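Local coordinates for putative endo-1,4-beta-xylanase (Bacteroides thetaiotaomicron VPI-5482, PDB 5MSX), which probably hydrolyses O-glycosidic bonds of plant pectin, as a calcium-binding family 43 glycoside hydrolase of the arabinofuranosidase type, at residues T81-A86 / I106-N111; I98-K103 / E179-V184; Y113-V118 / P141-Q146. All blocks are in the same frame, centred on the assembly; numbering follows the deposited sequence.

Interaction 1 of 3, residues T81-A86 / I106-N111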
loop_
_atom_site.group_PDB
_atom_site.type_symbol
_atom_site.label_atom_id
_atom_site.label_comp_id
_atom_site.label_asym_id
_atom_site.label_seq_id
_atom_site.Cartn_x
_atom_site.Cartn_y
_atom_site.Cartn_z
ATOM N N THR C 81 17.669 0.038 -20.405
ATOM C CA THR C 81 16.240 -0.043 -20.213
ATOM C C THR C 81 15.941 0.034 -18.717
ATOM O O THR C 81 16.828 -0.209 -17.892
ATOM C CB THR C 81 15.618 -1.304 -20.838
ATOM O OG1 THR C 81 14.214 -1.345 -20.549
ATOM C CG2 THR C 81 16.287 -2.617 -20.333
ATOM N N TYR C 82 14.704 0.422 -18.387
ATOM C CA TYR C 82 14.207 0.457 -17.004
ATOM C C TYR C 82 13.295 -0.742 -16.742
ATOM O O TYR C 82 12.820 -0.905 -15.633
ATOM C CB TYR C 82 13.483 1.809 -16.676
ATOM C CG TYR C 82 12.223 2.097 -17.492
ATOM C CD1 TYR C 82 10.979 1.588 -17.118
ATOM C CD2 TYR C 82 12.280 2.872 -18.644
ATOM C CE1 TYR C 82 9.832 1.860 -17.860
ATOM C CE2 TYR C 82 11.145 3.150 -19.383
ATOM C CZ TYR C 82 9.920 2.652 -18.994
ATOM O OH TYR C 82 8.816 2.919 -19.759
ATOM N N PHE C 83 13.061 -1.579 -17.754
ATOM C CA PHE C 83 12.097 -2.671 -17.671
ATOM C C PHE C 83 12.681 -3.899 -18.389
ATOM O O PHE C 83 12.227 -4.246 -19.490
ATOM C CB PHE C 83 10.792 -2.209 -18.324
ATOM C CG PHE C 83 9.549 -2.935 -17.883
ATOM C CD1 PHE C 83 9.552 -4.273 -17.468
ATOM C CD2 PHE C 83 8.328 -2.286 -17.993
ATOM C CE1 PHE C 83 8.362 -4.909 -17.120
ATOM C CE2 PHE C 83 7.141 -2.912 -17.652
ATOM C CZ PHE C 83 7.156 -4.234 -17.222
ATOM N N PRO C 84 13.664 -4.585 -17.747
ATOM C CA PRO C 84 14.373 -5.715 -18.382
ATOM C C PRO C 84 13.498 -6.771 -19.032
ATOM O O PRO C 84 13.712 -7.088 -20.192
ATOM C CB PRO C 84 15.207 -6.283 -17.232
ATOM C CG PRO C 84 15.544 -5.067 -16.437
ATOM C CD PRO C 84 14.233 -4.302 -16.415
ATOM N N SER C 85 12.474 -7.253 -18.350
ATOM C CA SER C 85 11.635 -8.283 -18.951
ATOM C C SER C 85 10.903 -7.864 -20.244
ATOM O O SER C 85 10.547 -8.722 -21.055
ATOM C CB SER C 85 10.646 -8.865 -17.933
ATOM O OG SER C 85 9.483 -8.067 -17.764
ATOM N N ALA C 86 10.670 -6.567 -20.445
ATOM C CA ALA C 86 9.892 -6.112 -21.593
ATOM C C ALA C 86 10.751 -5.506 -22.682
ATOM O O ALA C 86 10.209 -5.022 -23.673
ATOM C CB ALA C 86 8.843 -5.101 -21.140
ATOM N N ILE C 106 4.096 1.768 -12.915
ATOM C CA ILE C 106 3.948 2.265 -14.260
ATOM C C ILE C 106 3.063 1.301 -15.029
ATOM O O ILE C 106 3.029 0.104 -14.725
ATOM C CB ILE C 106 5.335 2.513 -14.897
ATOM C CG1 ILE C 106 5.232 3.510 -16.063
ATOM C CG2 ILE C 106 6.007 1.194 -15.281
ATOM C CD1 ILE C 106 6.560 4.149 -16.402
ATOM N N TYR C 107 2.288 1.828 -15.976
ATOM C CA TYR C 107 1.258 1.061 -16.654
ATOM C C TYR C 107 1.376 1.171 -18.204
ATOM O O TYR C 107 0.594 1.872 -18.855
ATOM C CB TYR C 107 -0.105 1.486 -16.161
ATOM C CG TYR C 107 -0.258 1.446 -14.650
ATOM C CD1 TYR C 107 0.262 2.457 -13.855
ATOM C CD2 TYR C 107 -0.911 0.390 -14.013
ATOM C CE1 TYR C 107 0.135 2.436 -12.476
ATOM C CE2 TYR C 107 -1.055 0.362 -12.623
ATOM C CZ TYR C 107 -0.528 1.398 -11.866
ATOM O OH TYR C 107 -0.626 1.424 -10.506
ATOM N N PRO C 108 2.355 0.466 -18.789
ATOM C CA PRO C 108 2.558 0.546 -20.240
ATOM C C PRO C 108 1.687 -0.408 -21.035
ATOM O O PRO C 108 0.997 -1.271 -20.466
ATOM C CB PRO C 108 4.041 0.247 -20.384
ATOM C CG PRO C 108 4.314 -0.705 -19.275
ATOM C CD PRO C 108 3.475 -0.231 -18.127
ATOM N N THR C 109 1.667 -0.211 -22.354
ATOM C CA THR C 109 0.915 -1.078 -23.257
ATOM C C THR C 109 1.912 -1.964 -23.992
ATOM O O THR C 109 2.684 -1.486 -24.814
ATOM C CB THR C 109 0.044 -0.258 -24.188
ATOM O OG1 THR C 109 -0.883 0.473 -23.387
ATOM C CG2 THR C 109 -0.732 -1.130 -25.185
ATOM N N ILE C 110 1.923 -3.252 -23.634
ATOM C CA ILE C 110 2.983 -4.173 -24.079
ATOM C C ILE C 110 2.348 -5.211 -24.988
ATOM O O ILE C 110 1.383 -5.887 -24.607
ATOM C CB ILE C 110 3.760 -4.778 -22.893
ATOM C CG1 ILE C 110 4.227 -3.657 -21.949
ATOM C CG2 ILE C 110 4.971 -5.571 -23.379
ATOM C CD1 ILE C 110 5.211 -4.055 -20.852
ATOM N N ASN C 111 2.852 -5.259 -26.224
ATOM C CA ASN C 111 2.261 -6.054 -27.315
ATOM C C ASN C 111 0.766 -5.864 -27.415
ATOM O O ASN C 111 0.025 -6.825 -27.521
ATOM C CB ASN C 111 2.649 -7.534 -27.171
ATOM C CG ASN C 111 4.149 -7.720 -27.155
ATOM O OD1 ASN C 111 4.870 -7.103 -27.933
ATOM N ND2 ASN C 111 4.634 -8.536 -26.250
#

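Interaction 2 of 3, residues I98-K103 / E179-V184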
loop_
_atom_site.group_PDB
_atom_site.type_symbol
_atom_site.label_atom_id
_atom_site.label_comp_id
_atom_site.label_asym_id
_atom_site.label_seq_id
_atom_site.Cartn_x
_atom_site.Cartn_y
_atom_site.Cartn_z
ATOM N N ILE C 98 4.015 6.299 -10.913
ATOM C CA ILE C 98 3.134 6.735 -9.797
ATOM C C ILE C 98 3.708 6.244 -8.455
ATOM O O ILE C 98 3.943 5.050 -8.285
ATOM C CB ILE C 98 1.710 6.171 -9.993
ATOM C CG1 ILE C 98 1.217 6.441 -11.430
ATOM C CG2 ILE C 98 0.738 6.761 -8.972
ATOM C CD1 ILE C 98 1.125 7.923 -11.782
ATOM N N PHE C 99 3.936 7.151 -7.516
ATOM C CA PHE C 99 4.440 6.755 -6.196
ATOM C C PHE C 99 3.301 6.301 -5.291
ATOM O O PHE C 99 2.386 7.043 -5.070
ATOM C CB PHE C 99 5.217 7.874 -5.523
ATOM C CG PHE C 99 5.814 7.452 -4.224
ATOM C CD1 PHE C 99 6.953 6.673 -4.205
ATOM C CD2 PHE C 99 5.205 7.781 -3.026
ATOM C CE1 PHE C 99 7.512 6.255 -3.001
ATOM C CE2 PHE C 99 5.739 7.356 -1.821
ATOM C CZ PHE C 99 6.889 6.595 -1.804
ATOM N N ALA C 100 3.369 5.075 -4.789
ATOM C CA ALA C 100 2.385 4.557 -3.835
ATOM C C ALA C 100 2.963 3.328 -3.134
ATOM O O ALA C 100 3.802 2.605 -3.710
ATOM C CB ALA C 100 1.069 4.199 -4.524
ATOM N N ASN C 101 2.542 3.124 -1.881
ATOM C CA ASN C 101 2.988 1.982 -1.052
ATOM C C ASN C 101 4.501 1.896 -0.958
ATOM O O ASN C 101 5.052 0.822 -0.997
ATOM C CB ASN C 101 2.437 0.649 -1.615
ATOM C CG ASN C 101 0.946 0.683 -1.827
ATOM O OD1 ASN C 101 0.198 1.108 -0.945
ATOM N ND2 ASN C 101 0.498 0.249 -3.007
ATOM N N GLY C 102 5.168 3.045 -0.926
ATOM C CA GLY C 102 6.620 3.098 -0.860
ATOM C C GLY C 102 7.341 2.709 -2.131
ATOM O O GLY C 102 8.541 2.529 -2.083
ATOM N N LYS C 103 6.611 2.626 -3.254
ATOM C CA LYS C 103 7.095 2.127 -4.555
ATOM C C LYS C 103 6.654 3.036 -5.716
ATOM O O LYS C 103 5.784 3.896 -5.564
ATOM C CB LYS C 103 6.484 0.747 -4.859
ATOM C CG LYS C 103 6.795 -0.366 -3.885
ATOM C CD LYS C 103 8.282 -0.565 -3.746
ATOM C CE LYS C 103 8.588 -1.730 -2.827
ATOM N NZ LYS C 103 9.786 -1.421 -1.989
ATOM N N GLU C 179 -6.037 -0.014 -3.593
ATOM C CA GLU C 179 -4.826 0.456 -2.894
ATOM C C GLU C 179 -3.585 -0.334 -3.219
ATOM O O GLU C 179 -2.481 0.203 -3.146
ATOM C CB GLU C 179 -4.982 0.458 -1.365
ATOM C CG GLU C 179 -6.207 1.191 -0.842
ATOM C CD GLU C 179 -7.359 0.239 -0.584
ATOM O OE1 GLU C 179 -7.991 -0.213 -1.577
ATOM O OE2 GLU C 179 -7.612 -0.072 0.605
ATOM N N ASP C 180 -3.747 -1.602 -3.572
ATOM C CA ASP C 180 -2.633 -2.373 -4.134
ATOM C C ASP C 180 -2.133 -1.819 -5.518
ATOM O O ASP C 180 -1.098 -2.263 -6.009
ATOM C CB ASP C 180 -2.979 -3.884 -4.228
ATOM C CG ASP C 180 -4.117 -4.193 -5.219
ATOM O OD1 ASP C 180 -4.545 -3.317 -5.989
ATOM O OD2 ASP C 180 -4.608 -5.334 -5.215
ATOM N N MET C 181 -2.900 -0.916 -6.145
ATOM C CA MET C 181 -2.522 -0.236 -7.410
ATOM C C MET C 181 -2.419 -1.158 -8.648
ATOM O O MET C 181 -1.853 -0.764 -9.687
ATOM C CB MET C 181 -1.219 0.558 -7.213
ATOM C CG MET C 181 -1.333 1.648 -6.150
ATOM S SD MET C 181 -2.516 2.946 -6.595
ATOM C CE MET C 181 -1.504 3.750 -7.850
ATOM N N ILE C 182 -2.938 -2.389 -8.531
ATOM C CA ILE C 182 -2.896 -3.341 -9.620
ATOM C C ILE C 182 -4.235 -3.996 -9.955
ATOM O O ILE C 182 -4.340 -4.692 -10.947
ATOM C CB ILE C 182 -1.794 -4.385 -9.377
ATOM C CG1 ILE C 182 -2.086 -5.262 -8.170
ATOM C CG2 ILE C 182 -0.460 -3.690 -9.151
ATOM C CD1 ILE C 182 -0.997 -6.293 -7.951
ATOM N N THR C 183 -5.259 -3.747 -9.160
ATOM C CA THR C 183 -6.533 -4.409 -9.302
ATOM C C THR C 183 -7.496 -3.319 -9.697
ATOM O O THR C 183 -7.703 -2.377 -8.935
ATOM C CB THR C 183 -6.983 -5.004 -7.949
ATOM O OG1 THR C 183 -5.958 -5.867 -7.426
ATOM C CG2 THR C 183 -8.283 -5.767 -8.100
ATOM N N VAL C 184 -8.102 -3.471 -10.861
ATOM C CA VAL C 184 -9.061 -2.536 -11.346
ATOM C C VAL C 184 -10.410 -2.896 -10.777
ATOM O O VAL C 184 -10.725 -4.054 -10.681
ATOM C CB VAL C 184 -9.119 -2.537 -12.878
ATOM C CG1 VAL C 184 -10.140 -1.511 -13.351
ATOM C CG2 VAL C 184 -7.737 -2.223 -13.439
#

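Interaction 3 of 3, residues Y113-V118 / P141-Q146. With EDO (1,2-ethanediol), chain Y.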
loop_
_atom_site.group_PDB
_atom_site.type_symbol
_atom_site.label_atom_id
_atom_site.label_comp_id
_atom_site.label_asym_id
_atom_site.label_seq_id
_atom_site.Cartn_x
_atom_site.Cartn_y
_atom_site.Cartn_z
ATOM N N TYR C 113 -1.369 -4.559 -25.036
ATOM C CA TYR C 113 -2.178 -4.756 -23.818
ATOM C C TYR C 113 -1.546 -4.095 -22.603
ATOM O O TYR C 113 -0.336 -4.087 -22.460
ATOM C CB TYR C 113 -2.425 -6.262 -23.551
ATOM C CG TYR C 113 -3.327 -6.898 -24.573
ATOM C CD1 TYR C 113 -2.824 -7.394 -25.761
ATOM C CD2 TYR C 113 -4.691 -6.986 -24.359
ATOM C CE1 TYR C 113 -3.665 -7.975 -26.705
ATOM C CE2 TYR C 113 -5.529 -7.566 -25.287
ATOM C CZ TYR C 113 -5.005 -8.049 -26.456
ATOM O OH TYR C 113 -5.851 -8.591 -27.380
ATOM N N MET C 114 -2.392 -3.545 -21.733
ATOM C CA MET C 114 -1.908 -2.848 -20.548
ATOM C C MET C 114 -1.507 -3.838 -19.452
ATOM O O MET C 114 -2.251 -4.789 -19.212
ATOM C CB MET C 114 -2.983 -1.910 -20.036
ATOM C CG MET C 114 -3.278 -0.786 -21.034
ATOM S SD MET C 114 -4.605 0.282 -20.496
ATOM C CE MET C 114 -5.971 -0.868 -20.248
ATOM N N TYR C 115 -0.367 -3.571 -18.812
ATOM C CA TYR C 115 0.145 -4.297 -17.646
ATOM C C TYR C 115 0.588 -3.341 -16.536
ATOM O O TYR C 115 1.222 -2.326 -16.817
ATOM C CB TYR C 115 1.389 -5.112 -18.002
ATOM C CG TYR C 115 1.131 -6.193 -19.003
ATOM C CD1 TYR C 115 1.092 -5.905 -20.366
ATOM C CD2 TYR C 115 0.936 -7.523 -18.587
ATOM C CE1 TYR C 115 0.829 -6.901 -21.292
ATOM C CE2 TYR C 115 0.703 -8.531 -19.499
ATOM C CZ TYR C 115 0.637 -8.229 -20.852
ATOM O OH TYR C 115 0.382 -9.235 -21.762
ATOM N N PRO C 116 0.320 -3.709 -15.268
ATOM C CA PRO C 116 0.932 -3.023 -14.130
ATOM C C PRO C 116 2.344 -3.509 -13.837
ATOM O O PRO C 116 2.597 -4.711 -13.796
ATOM C CB PRO C 116 -0.008 -3.371 -12.982
ATOM C CG PRO C 116 -0.555 -4.720 -13.330
ATOM C CD PRO C 116 -0.604 -4.779 -14.833
ATOM N N ALA C 117 3.266 -2.571 -13.651
ATOM C CA ALA C 117 4.643 -2.877 -13.324
ATOM C C ALA C 117 5.047 -2.060 -12.111
ATOM O O ALA C 117 4.441 -1.017 -11.840
ATOM C CB ALA C 117 5.559 -2.584 -14.502
ATOM N N VAL C 118 6.073 -2.521 -11.394
ATOM C CA VAL C 118 6.462 -1.907 -10.116
ATOM C C VAL C 118 7.957 -1.922 -9.944
ATOM O O VAL C 118 8.611 -2.826 -10.428
ATOM C CB VAL C 118 5.774 -2.624 -8.915
ATOM C CG1 VAL C 118 6.179 -4.104 -8.837
ATOM C CG2 VAL C 118 6.061 -1.893 -7.601
ATOM N N PRO C 141 -1.569 -13.602 -18.296
ATOM C CA PRO C 141 -2.588 -13.389 -17.247
ATOM C C PRO C 141 -2.331 -12.166 -16.346
ATOM O O PRO C 141 -3.234 -11.742 -15.647
ATOM C CB PRO C 141 -2.520 -14.685 -16.422
ATOM C CG PRO C 141 -2.020 -15.711 -17.382
ATOM C CD PRO C 141 -1.059 -14.990 -18.277
ATOM N N SER C 142 -1.094 -11.676 -16.336
ATOM C CA SER C 142 -0.654 -10.419 -15.739
ATOM C C SER C 142 -1.228 -9.078 -16.247
ATOM O O SER C 142 -0.799 -8.020 -15.756
ATOM C CB SER C 142 0.853 -10.314 -15.909
ATOM O OG SER C 142 1.504 -11.351 -15.228
ATOM N N THR C 143 -2.151 -9.088 -17.206
ATOM C CA THR C 143 -2.720 -7.843 -17.713
ATOM C C THR C 143 -3.456 -7.048 -16.616
ATOM O O THR C 143 -4.012 -7.631 -15.665
ATOM C CB THR C 143 -3.733 -8.077 -18.845
ATOM O OG1 THR C 143 -4.701 -9.028 -18.411
ATOM C CG2 THR C 143 -3.058 -8.553 -20.136
ATOM N N LEU C 144 -3.482 -5.724 -16.789
ATOM C CA LEU C 144 -4.180 -4.820 -15.891
ATOM C C LEU C 144 -5.669 -5.096 -15.875
ATOM O O LEU C 144 -6.279 -5.165 -14.803
ATOM C CB LEU C 144 -3.923 -3.360 -16.290
ATOM C CG LEU C 144 -4.519 -2.278 -15.377
ATOM C CD1 LEU C 144 -3.853 -2.313 -14.007
ATOM C CD2 LEU C 144 -4.402 -0.889 -16.016
ATOM N N LEU C 145 -6.286 -5.220 -17.039
ATOM C CA LEU C 145 -7.698 -5.589 -17.062
ATOM C C LEU C 145 -7.799 -7.115 -16.929
ATOM O O LEU C 145 -6.872 -7.833 -17.268
ATOM C CB LEU C 145 -8.373 -5.110 -18.326
ATOM C CG LEU C 145 -8.337 -3.598 -18.571
ATOM C CD1 LEU C 145 -8.976 -3.270 -19.912
ATOM C CD2 LEU C 145 -9.042 -2.863 -17.441
ATOM N N GLN C 146 -8.919 -7.591 -16.405
ATOM C CA GLN C 146 -9.117 -9.016 -16.109
ATOM C C GLN C 146 -10.457 -9.550 -16.605
ATOM O O GLN C 146 -10.824 -10.661 -16.280
ATOM C CB GLN C 146 -8.950 -9.243 -14.588
ATOM C CG GLN C 146 -7.500 -9.188 -14.106
ATOM C CD GLN C 146 -6.664 -10.336 -14.660
ATOM O OE1 GLN C 146 -7.183 -11.432 -14.877
ATOM N NE2 GLN C 146 -5.376 -10.089 -14.907
HETATM C C1 EDO Y . -12.019 -4.816 -13.566
HETATM O O1 EDO Y . -12.276 -4.396 -14.910
HETATM C C2 EDO Y . -10.897 -5.860 -13.485
HETATM O O2 EDO Y . -10.245 -6.011 -14.755
HETATM O O HOH W 1 -4.911 -4.969 -19.526
#

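Interaction 1 of 3, residues T81-A86 / I106-N111
Phe-83 and Ile-110 approach from opposite directions, and their meeting illustrates how a loop can be held against a sheet by apolar packing, with no hydrogen bond across. The ring swings across because its CG stands anti to the backbone N (chi1 -157°). Atom CE2 of Phe-83 then lies 3.9 Å from CD1 of Ile-110, the terminal methyl of the longer branch. At the ring edge, close to the ring plane, CG of Pro-108 comes to 3.9 Å from CE2 of Phe-83. The same isoleucine methyl is shared with a third residue, since CB of Ala-86 is 3.8 Å from CD1 of Ile-110. That CB also covers one face of the phenyl ring, offset toward the rim. Farther along, the outer part of Tyr-82 meets Ile-106 obliquely, OH of Tyr-82 lying 4.2 Å from CD1 of Ile-106. Tyr-91 is packed against Phe-83, Pro-108 and Ile-110 and so lies beside both segments.

The 106-111 segment belongs to an antiparallel sheet, consistent with one blade of the five-bladed beta-propeller of family 43 enzymes, and 81-86 is a connecting loop laid over it. Thr-109, within that sheet segment, uses its hydroxyl to bond to the backbone N of Asp-154, a residue predicted to tune the catalytic acid.

The polar groups are satisfied within the loop or by neighbours. Thr-81 OG1 accepts from N of Phe-83 at 3.0 Å in a nearly straight bond (167°), an ST turn that fixes the backbone from which the phenyl ring springs. N of Ala-86 closes back on O of Phe-83 at 3.0 Å, spanning the short 3-10 segment 84-86. The buried hydroxyl of Tyr-82 is bonded to that of Tyr-91 on strand 91-92.

Interaction 2 of 3, residues I98-K103 / E179-V184
Asn-101 and Met-181 are brought together by similar first torsions: in each, CG sits anti to the carbonyl carbon and beside the backbone N (chi1 of Asn-101 -52°). The methionine chain then bends at both chi2 (-64°) and chi3, so that it folds over the hairpin. Its CG lies 3.9 Å from CB of Ala-100. Farther on, CE touches CG2 of Ile-98, also at 3.9 Å, where the two side chains cross at about a right angle.

The one hydrogen bond between the segments runs from ND2 of Asn-101 to the backbone O of Glu-179, 3.0 Å long and close to straight (167°). The oxygen lies nearly in the amide plane of Asn-101, and the donor in turn lies in the carbonyl plane, which orients the carboxamide firmly. The same ND2 has a second partner, the hydroxyl of Tyr-105, whose side chain also touches Ala-100 and Met-181.

This asparagine occupies the first corner of a type I' turn, with Gly-102 at the second, in the tight beta hairpin joining strands 98-100 and 103-106. Backbone bonds of Ala-100 and Lys-103 in both directions close that hairpin.

The facing loop keeps its shape through Asp-180. OD1 accepts from N of Ile-182 at 3.1 Å, an Asx turn in which the donor comes from above the carboxylate plane, while OG1 of Thr-183 donates to OD2 on the syn side at 2.6 Å. Asp-180 and Thr-183 pack on Asn-271 of the third subunit; on the hairpin, Phe-99 packs on Thr-269 of the second subunit.

Interaction 3 of 3, residues Y113-V118 / P141-Q146
Tyr-113 begins the contact modestly, its CB resting 4.2 Å from CG2 of Thr-143. Its strand, 113-119, belongs to an antiparallel sheet consistent with a blade of the family 43 beta-propeller, and the 141-146 loop crosses it at a steep angle (107° between the touching parts).

At Met-114 the backbone does the holding. Its O accepts from N of Leu-144 at 2.9 Å, in a straight bond whose donor stands above the carbonyl plane, and is linked through a water, 2.7 Å from this O of Met-114, to N of Leu-145, which donates to that water. CA of Thr-143 adds a CH...O contact to this oxygen. The Met-114 side chain bends at chi3, and its CE meets CD1 of Leu-145 at 3.9 Å near Trp-169.

Tyr-115 provides the aromatic part. CG2 of Thr-143 makes an off-centre CH-pi contact 4.2 Å from the ring centroid, whereas CB of Ser-142 sits at the ring edge, in plane. The phenol oxygen is bonded to N of Thr-140, and Phe-135 meets the ring edge-to-face. An alanine here would remove the ring and the hydroxyl, and would probably leave the Thr-143 methyl without its aromatic cover and N of Thr-140 without its partner.

Pro-116 packs on the loop at Ser-142 O and the Leu-144 side chain. Leu-144 brings its chain there with CG anti to the backbone N (chi1 -176°), so that CD1 comes to 4.1 Å from both CB and CG of Pro-116, while CD of the proline ring lies 3.4 Å from the backbone O of Ser-142.

How the interactions relate
The three contacts all reach one sheet but hold it by different chemistry. Interactions 1 and 3 are buried and hold adjoining strands of it: 109-110 and 113-119 pair directly, and Phe-83 touches Ala-117. In interaction 1 side chains meet, and the contact is purely apolar across its segments, whereas interaction 3, with the most buried area, brings loop backbone to the strand and adds a backbone hydrogen bond and a bridging water. Interaction 2 lies at the surface beside neighbouring subunits and relies on a side-chain amide bond with a small apolar patch. It joins the others through the hydroxyl of Tyr-107, probably bonded to O of Met-181, and through Ile-182 packed on Pro-116; along the chain it encloses interaction 3.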